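Local coordinates for protein enoyl-CoA hydratase/carnithine racemase (Magnetospirillum magneticum, PDB 4NEK) that probably isomerises delta(3)-enoyl-CoA to delta(2)-enoyl-CoA thioesters, at residues C[211-215]-C[216-220]; C[67-70]-C[71-74]; C[100-104]-C[105-109]. One frame throughout, in Å; residues are numbered along the deposited sequence.

In the fold
Interactions 2 and 3 belong to the crotonase core, with centres about 18 Å apart and nearest atoms about 8 Å apart without touching. In crotonases the two backbone N-H groups of the oxyanion hole come from the loop before a short helix such as 66-69 and from the start of a helix such as 105-108, so both contacts probably flank the thioester site. Interaction 1 stands off from them, its centre about 41 Å from that of interaction 2 and 32 Å from that of interaction 3, at the turn between two late helices. Interactions 1 and 2 pack against different neighbouring subunits, whereas no other chain touches interaction 3.

Interaction 1: residues C[211-215]-C[216-220]; sequences PAEPI and MDRLT
Met216, a selenomethionine, brings its terminal CE to within 4.1 Å of Ile215 CG2, a light apolar touch at the start of helix 215-230. Its side chain also packs on Gly89 of a second subunit and lies about 4 Å from a bound di(hydroxyethyl)ether molecule. One residue on, Asp217 sets OD2 against the Pro214 ring, 3.6 Å from Pro214 CD and almost as near CG and CB. Asp217 CB meets Glu213 OE1, and the two carboxylates stand nearly upright to each other. Arg218 N bonds to the carbonyl oxygen of Pro214, the N-cap residue, at 3.1 Å in the carbonyl plane. The arginine side chain, bent at chi2 and chi3, doubles back so that NE donates to Glu213 OE2 at 2.7 Å with an N-H...O angle of 158°. This salt bridge uses the anti lone pair of OE2, with carboxylate and guanidinium planes 81° apart. Arg218 NH2 adds a weak bond to Pro211 O at 3.1 Å and a further one to Thr210 O. Glu213 reaches the arginine because CG sits between its backbone N and carbonyl carbon (chi1 65°). Replacing the glutamate by alanine is likely to leave Arg218 NE and Arg221, the salt-bridge partner of OE1, without their carboxylate, and the guanidinium somewhat freer to turn. Leu219 N closes a helical bond of 2.9 Å on Ile215 O, and its CG packs against the same oxygen. Thr220 N and OG1 both bond to Met216 O, from opposite faces of its carbonyl plane. The turn thus joins helix 198-208 to helix 215-230. Across it, Ser140 and Gln141 of the second subunit's helix 139-147 bond to Arg218 NH1 and Glu213 O, while Arg85 of the same subunit's helix 79-88 bonds to Thr220 OG1.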
loop_
_atom_site.group_PDB
_atom_site.type_symbol
_atom_site.label_atom_id
_atom_site.label_comp_id
_atom_site.label_asym_id
_atom_site.label_seq_id
_atom_site.Cartn_x
_atom_site.Cartn_y
_atom_site.Cartn_z
ATOM N N PRO C 211 -17.703 12.820 -20.516
ATOM C CA PRO C 211 -16.701 13.743 -19.992
ATOM C C PRO C 211 -17.216 14.472 -18.781
ATOM O O PRO C 211 -18.396 14.785 -18.697
ATOM C CB PRO C 211 -16.481 14.720 -21.149
ATOM C CG PRO C 211 -16.762 13.916 -22.351
ATOM C CD PRO C 211 -17.888 12.981 -21.970
ATOM N N ALA C 212 -16.315 14.698 -17.839
ATOM C CA ALA C 212 -16.647 15.334 -16.585
ATOM C C ALA C 212 -17.148 16.739 -16.814
ATOM O O ALA C 212 -16.718 17.414 -17.739
ATOM C CB ALA C 212 -15.426 15.364 -15.686
ATOM N N GLU C 213 -18.082 17.166 -15.990
ATOM C CA GLU C 213 -18.781 18.407 -16.222
ATOM C C GLU C 213 -19.128 19.025 -14.892
ATOM O O GLU C 213 -18.984 18.385 -13.867
ATOM C CB GLU C 213 -20.043 18.111 -17.041
ATOM C CG GLU C 213 -21.060 17.263 -16.347
ATOM C CD GLU C 213 -22.091 16.670 -17.308
ATOM O OE1 GLU C 213 -22.532 17.380 -18.239
ATOM O OE2 GLU C 213 -22.500 15.489 -17.123
ATOM N N PRO C 214 -19.605 20.257 -14.897
ATOM C CA PRO C 214 -20.024 20.824 -13.621
ATOM C C PRO C 214 -21.009 19.905 -12.927
ATOM O O PRO C 214 -21.923 19.371 -13.546
ATOM C CB PRO C 214 -20.708 22.138 -14.023
ATOM C CG PRO C 214 -20.007 22.530 -15.278
ATOM C CD PRO C 214 -19.751 21.222 -15.994
ATOM N N ILE C 215 -20.847 19.785 -11.629
ATOM C CA ILE C 215 -21.566 18.802 -10.869
ATOM C C ILE C 215 -23.084 18.896 -11.030
ATOM O O ILE C 215 -23.735 17.869 -11.187
ATOM C CB ILE C 215 -21.120 18.838 -9.379
ATOM C CG1 ILE C 215 -21.560 17.568 -8.665
ATOM C CG2 ILE C 215 -21.646 20.072 -8.663
ATOM C CD1 ILE C 215 -20.972 16.302 -9.280
HETATM N N MSE C 216 -23.649 20.103 -11.019
HETATM C CA MSE C 216 -25.091 20.240 -11.171
HETATM C C MSE C 216 -25.545 19.719 -12.510
HETATM O O MSE C 216 -26.598 19.079 -12.590
HETATM C CB MSE C 216 -25.577 21.659 -10.983
HETATM C CG MSE C 216 -25.192 22.261 -9.622
HETATM SE SE MSE C 216 -25.938 21.298 -8.046
HETATM C CE MSE C 216 -24.714 21.870 -6.590
ATOM N N ASP C 217 -24.783 19.952 -13.574
ATOM C CA ASP C 217 -25.117 19.358 -14.880
ATOM C C ASP C 217 -25.129 17.856 -14.840
ATOM O O ASP C 217 -26.015 17.219 -15.412
ATOM C CB ASP C 217 -24.138 19.768 -15.955
ATOM C CG ASP C 217 -24.149 21.265 -16.229
ATOM O OD1 ASP C 217 -25.116 21.956 -15.815
ATOM O OD2 ASP C 217 -23.200 21.769 -16.881
ATOM N N ARG C 218 -24.175 17.264 -14.125
ATOM C CA ARG C 218 -24.127 15.809 -14.047
ATOM C C ARG C 218 -25.311 15.259 -13.261
ATOM O O ARG C 218 -25.898 14.228 -13.637
ATOM C CB ARG C 218 -22.797 15.312 -13.448
ATOM C CG ARG C 218 -22.708 13.794 -13.267
ATOM C CD ARG C 218 -22.972 13.046 -14.557
ATOM N NE ARG C 218 -21.916 13.370 -15.527
ATOM C CZ ARG C 218 -20.900 12.581 -15.863
ATOM N NH1 ARG C 218 -20.785 11.359 -15.342
ATOM N NH2 ARG C 218 -20.008 13.011 -16.759
ATOM N N LEU C 219 -25.695 15.944 -12.192
ATOM C CA LEU C 219 -26.884 15.528 -11.438
ATOM C C LEU C 219 -28.117 15.515 -12.305
ATOM O O LEU C 219 -28.915 14.556 -12.276
ATOM C CB LEU C 219 -27.139 16.454 -10.272
ATOM C CG LEU C 219 -26.065 16.345 -9.192
ATOM C CD1 LEU C 219 -26.290 17.379 -8.116
ATOM C CD2 LEU C 219 -26.084 14.946 -8.601
ATOM N N THR C 220 -28.262 16.572 -13.099
ATOM C CA THR C 220 -29.379 16.662 -14.021
ATOM C C THR C 220 -29.339 15.521 -15.028
ATOM O O THR C 220 -30.353 14.883 -15.309
ATOM C CB THR C 220 -29.348 18.024 -14.733
ATOM O OG1 THR C 220 -29.549 19.034 -13.758
ATOM C CG2 THR C 220 -30.417 18.140 -15.763
#

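Interaction 2: residues C[67-70]-C[71-74]; sequences PDFL and TWEA
Phe69 and Trp72 meet edge to face, with CD1 of the phenylalanine above the centre of the six-membered ring of the indole and CE1 above its CE3-CZ3 side. The centroids are 4.8 Å apart and the planes stand at 69°. Phe69 CE1 comes to 3.6 Å from Trp72 CE3. Phe69 CA lies over the five-membered ring, a CH-pi contact 3.9 Å from its centroid, and the same residue's carbonyl oxygen sits over that face too. The indole is gripped at its edge as well: NE1 donates to Asp68 OD2 at 3.2 Å, the oxygen close to the ring plane but met from above its own carboxylate. With CG turned opposite the backbone N (chi1 179°), the Asp68 carboxylate reaches forward to the indole. Thr71 hooks onto Asp68 O through two bonds, OG1 at 2.8 Å and backbone N at 3.1 Å, while its CG2 rests against Pro67 O.

The backbone sets these groups in place. Trp72 N reaches Phe69 O at 3.1 Å, closing a type I beta turn over Leu70 and Thr71, and Asp65 OD1 accepts from Asp68 N at the head of the short helix. Farther out, Phe69 packs on Ile133, while Phe226, Leu230 and Val239 of a third subunit pack against Phe69, Trp72 and Leu70 respectively, which form part of the interface with that subunit. The arrangement is a short helix running into a type I turn from Phe69 to Trp72, placed in the crotonase fold just after the loop that Trp72 touches at Asn64.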
loop_
_atom_site.group_PDB
_atom_site.type_symbol
_atom_site.label_atom_id
_atom_site.label_comp_id
_atom_site.label_asym_id
_atom_site.label_seq_id
_atom_site.Cartn_x
_atom_site.Cartn_y
_atom_site.Cartn_z
ATOM N N PRO C 67 8.886 -4.001 -37.786
ATOM C CA PRO C 67 9.111 -3.835 -39.220
ATOM C C PRO C 67 7.891 -3.297 -39.929
ATOM O O PRO C 67 7.978 -2.341 -40.687
ATOM C CB PRO C 67 9.378 -5.251 -39.693
ATOM C CG PRO C 67 9.966 -5.938 -38.510
ATOM C CD PRO C 67 9.366 -5.305 -37.292
ATOM N N ASP C 68 6.735 -3.870 -39.644
ATOM C CA ASP C 68 5.509 -3.399 -40.262
ATOM C C ASP C 68 5.222 -1.930 -39.932
ATOM O O ASP C 68 4.755 -1.146 -40.760
ATOM C CB ASP C 68 4.342 -4.248 -39.798
ATOM C CG ASP C 68 3.041 -3.787 -40.384
ATOM O OD1 ASP C 68 2.739 -4.194 -41.502
ATOM O OD2 ASP C 68 2.290 -3.025 -39.715
ATOM N N PHE C 69 5.430 -1.599 -38.679
ATOM C CA PHE C 69 5.109 -0.284 -38.164
ATOM C C PHE C 69 5.909 0.832 -38.821
ATOM O O PHE C 69 5.412 1.932 -39.056
ATOM C CB PHE C 69 5.400 -0.280 -36.667
ATOM C CG PHE C 69 5.369 1.077 -36.098
ATOM C CD1 PHE C 69 4.163 1.740 -36.021
ATOM C CD2 PHE C 69 6.550 1.746 -35.766
ATOM C CE1 PHE C 69 4.109 3.031 -35.572
ATOM C CE2 PHE C 69 6.505 3.037 -35.295
ATOM C CZ PHE C 69 5.276 3.683 -35.199
ATOM N N LEU C 70 7.162 0.527 -39.136
ATOM C CA LEU C 70 8.059 1.490 -39.782
ATOM C C LEU C 70 7.636 1.830 -41.187
ATOM O O LEU C 70 8.216 2.730 -41.800
ATOM C CB LEU C 70 9.506 0.955 -39.810
ATOM C CG LEU C 70 10.101 0.693 -38.427
ATOM C CD1 LEU C 70 11.467 0.012 -38.491
ATOM C CD2 LEU C 70 10.160 1.997 -37.621
ATOM N N THR C 71 6.673 1.091 -41.722
ATOM C CA THR C 71 6.136 1.361 -43.068
ATOM C C THR C 71 4.809 2.090 -43.082
ATOM O O THR C 71 4.221 2.288 -44.129
ATOM C CB THR C 71 5.999 0.050 -43.858
ATOM O OG1 THR C 71 4.771 -0.613 -43.532
ATOM C CG2 THR C 71 7.213 -0.847 -43.624
ATOM N N TRP C 72 4.314 2.493 -41.925
ATOM C CA TRP C 72 3.083 3.252 -41.906
ATOM C C TRP C 72 3.243 4.630 -42.469
ATOM O O TRP C 72 4.169 5.344 -42.097
ATOM C CB TRP C 72 2.602 3.425 -40.481
ATOM C CG TRP C 72 2.110 2.185 -39.815
ATOM C CD1 TRP C 72 2.198 0.904 -40.260
ATOM C CD2 TRP C 72 1.484 2.149 -38.535
ATOM N NE1 TRP C 72 1.647 0.057 -39.319
ATOM C CE2 TRP C 72 1.204 0.811 -38.242
ATOM C CE3 TRP C 72 1.151 3.146 -37.597
ATOM C CZ2 TRP C 72 0.571 0.442 -37.023
ATOM C CZ3 TRP C 72 0.530 2.789 -36.416
ATOM C CH2 TRP C 72 0.235 1.454 -36.141
ATOM N N GLU C 73 2.308 5.024 -43.312
ATOM C CA GLU C 73 2.294 6.385 -43.819
ATOM C C GLU C 73 1.683 7.323 -42.788
ATOM O O GLU C 73 2.117 8.447 -42.645
ATOM C CB GLU C 73 1.621 6.473 -45.203
ATOM C CG GLU C 73 0.088 6.240 -45.298
ATOM C CD GLU C 73 -0.250 4.861 -45.907
ATOM O OE1 GLU C 73 0.280 3.826 -45.400
ATOM O OE2 GLU C 73 -1.038 4.812 -46.898
ATOM N N ALA C 74 0.720 6.835 -42.026
ATOM C CA ALA C 74 0.009 7.650 -41.034
ATOM C C ALA C 74 -0.663 6.786 -39.970
ATOM O O ALA C 74 -0.975 5.616 -40.208
ATOM C CB ALA C 74 -1.058 8.490 -41.722
#

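Interaction 3: residues C[100-104]-C[105-109]; sequences GAAIG and IGSTL
Ser107 OG hydrogen-bonds Ala102 O at 2.7 Å, fastening the helix 105-108 to the strand that precedes it. The hydroxyl arrives from above the carbonyl plane, 41° out of it. The Ser107 chi1 of -84° places OG beside the serine's own backbone N, turned back to the strand, and OG also takes a weak bond from His125 N of the paired strand 123-125. A second hydroxyl, Thr108 OG1, makes only a weak bond to Gly104 O, and Thr108 CG2 also lies 3.4 Å from Gly104 O.

Backbone bonds close the turn. Gly106 N reaches Ile103 O at 2.8 Å, bending the chain from strand into helix, and Gly104 O accepts twice, from Ser107 N and Thr108 N, each at 2.9 Å. Gly104 is the N-cap residue. Its positive phi (60°) suits glycine, and a CB on Gly106 would clash with Ile103 N, so both glycines allow this close bend. The strand-to-helix turn is a hallmark of the crotonase fold: in relatives, a backbone N-H at the start of this helix forms half of the oxyanion hole, consistent with a similar role here.

Side-chain packing is slight within the turn itself. Ala102 CB lies 3.8 Å from Gly106 O and also touches Phe124 of strand 123-125, on which Ser107 packs as well. Ile105 packs on Ile84 of helix 79-88 and on Glu136, while Leu109 packs on Phe83 and Val87 of that same helix.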
loop_
_atom_site.group_PDB
_atom_site.type_symbol
_atom_site.label_atom_id
_atom_site.label_comp_id
_atom_site.label_asym_id
_atom_site.label_seq_id
_atom_site.Cartn_x
_atom_site.Cartn_y
_atom_site.Cartn_z
ATOM N N GLY C 100 2.116 -11.845 -19.610
ATOM C CA GLY C 100 3.369 -11.671 -20.338
ATOM C C GLY C 100 3.515 -10.262 -20.879
ATOM O O GLY C 100 3.319 -9.287 -20.156
ATOM N N ALA C 101 3.789 -10.147 -22.164
ATOM C CA ALA C 101 3.942 -8.836 -22.776
ATOM C C ALA C 101 2.617 -8.087 -22.952
ATOM O O ALA C 101 1.646 -8.642 -23.451
ATOM C CB ALA C 101 4.603 -8.976 -24.110
ATOM N N ALA C 102 2.587 -6.846 -22.494
ATOM C CA ALA C 102 1.518 -5.900 -22.784
ATOM C C ALA C 102 2.160 -4.603 -23.176
ATOM O O ALA C 102 2.351 -3.705 -22.374
ATOM C CB ALA C 102 0.625 -5.702 -21.585
ATOM N N ILE C 103 2.536 -4.520 -24.447
ATOM C CA ILE C 103 3.418 -3.466 -24.909
ATOM C C ILE C 103 2.737 -2.616 -25.945
ATOM O O ILE C 103 1.962 -3.103 -26.745
ATOM C CB ILE C 103 4.700 -4.042 -25.482
ATOM C CG1 ILE C 103 5.411 -4.858 -24.408
ATOM C CG2 ILE C 103 5.612 -2.926 -26.001
ATOM C CD1 ILE C 103 6.597 -5.625 -24.950
ATOM N N GLY C 104 3.011 -1.317 -25.865
ATOM C CA GLY C 104 2.422 -0.351 -26.733
ATOM C C GLY C 104 0.939 -0.348 -26.611
ATOM O O GLY C 104 0.392 -0.100 -25.549
ATOM N N ILE C 105 0.284 -0.704 -27.705
ATOM C CA ILE C 105 -1.166 -0.845 -27.747
ATOM C C ILE C 105 -1.656 -1.926 -26.765
ATOM O O ILE C 105 -2.744 -1.855 -26.240
ATOM C CB ILE C 105 -1.631 -1.100 -29.206
ATOM C CG1 ILE C 105 -3.148 -1.138 -29.303
ATOM C CG2 ILE C 105 -1.071 -2.406 -29.753
ATOM C CD1 ILE C 105 -3.829 0.137 -28.838
ATOM N N GLY C 106 -0.830 -2.916 -26.496
ATOM C CA GLY C 106 -1.146 -3.889 -25.481
ATOM C C GLY C 106 -1.384 -3.257 -24.116
ATOM O O GLY C 106 -2.179 -3.773 -23.348
ATOM N N SER C 107 -0.723 -2.153 -23.817
ATOM C CA SER C 107 -1.014 -1.400 -22.612
ATOM C C SER C 107 -2.040 -0.290 -22.816
ATOM O O SER C 107 -2.893 -0.084 -21.949
ATOM C CB SER C 107 0.261 -0.769 -22.028
ATOM O OG SER C 107 0.949 -1.713 -21.227
ATOM N N THR C 108 -1.950 0.457 -23.918
ATOM C CA THR C 108 -2.689 1.729 -24.036
ATOM C C THR C 108 -4.136 1.499 -24.376
ATOM O O THR C 108 -4.962 2.398 -24.274
ATOM C CB THR C 108 -2.108 2.646 -25.113
ATOM O OG1 THR C 108 -2.110 1.953 -26.362
ATOM C CG2 THR C 108 -0.682 3.049 -24.764
ATOM N N LEU C 109 -4.435 0.275 -24.737
ATOM C CA LEU C 109 -5.802 -0.169 -24.870
ATOM C C LEU C 109 -6.555 -0.361 -23.545
ATOM O O LEU C 109 -7.784 -0.240 -23.464
ATOM C CB LEU C 109 -5.745 -1.509 -25.551
ATOM C CG LEU C 109 -7.088 -2.083 -25.913
ATOM C CD1 LEU C 109 -7.667 -1.262 -27.047
ATOM C CD2 LEU C 109 -6.952 -3.562 -26.274
#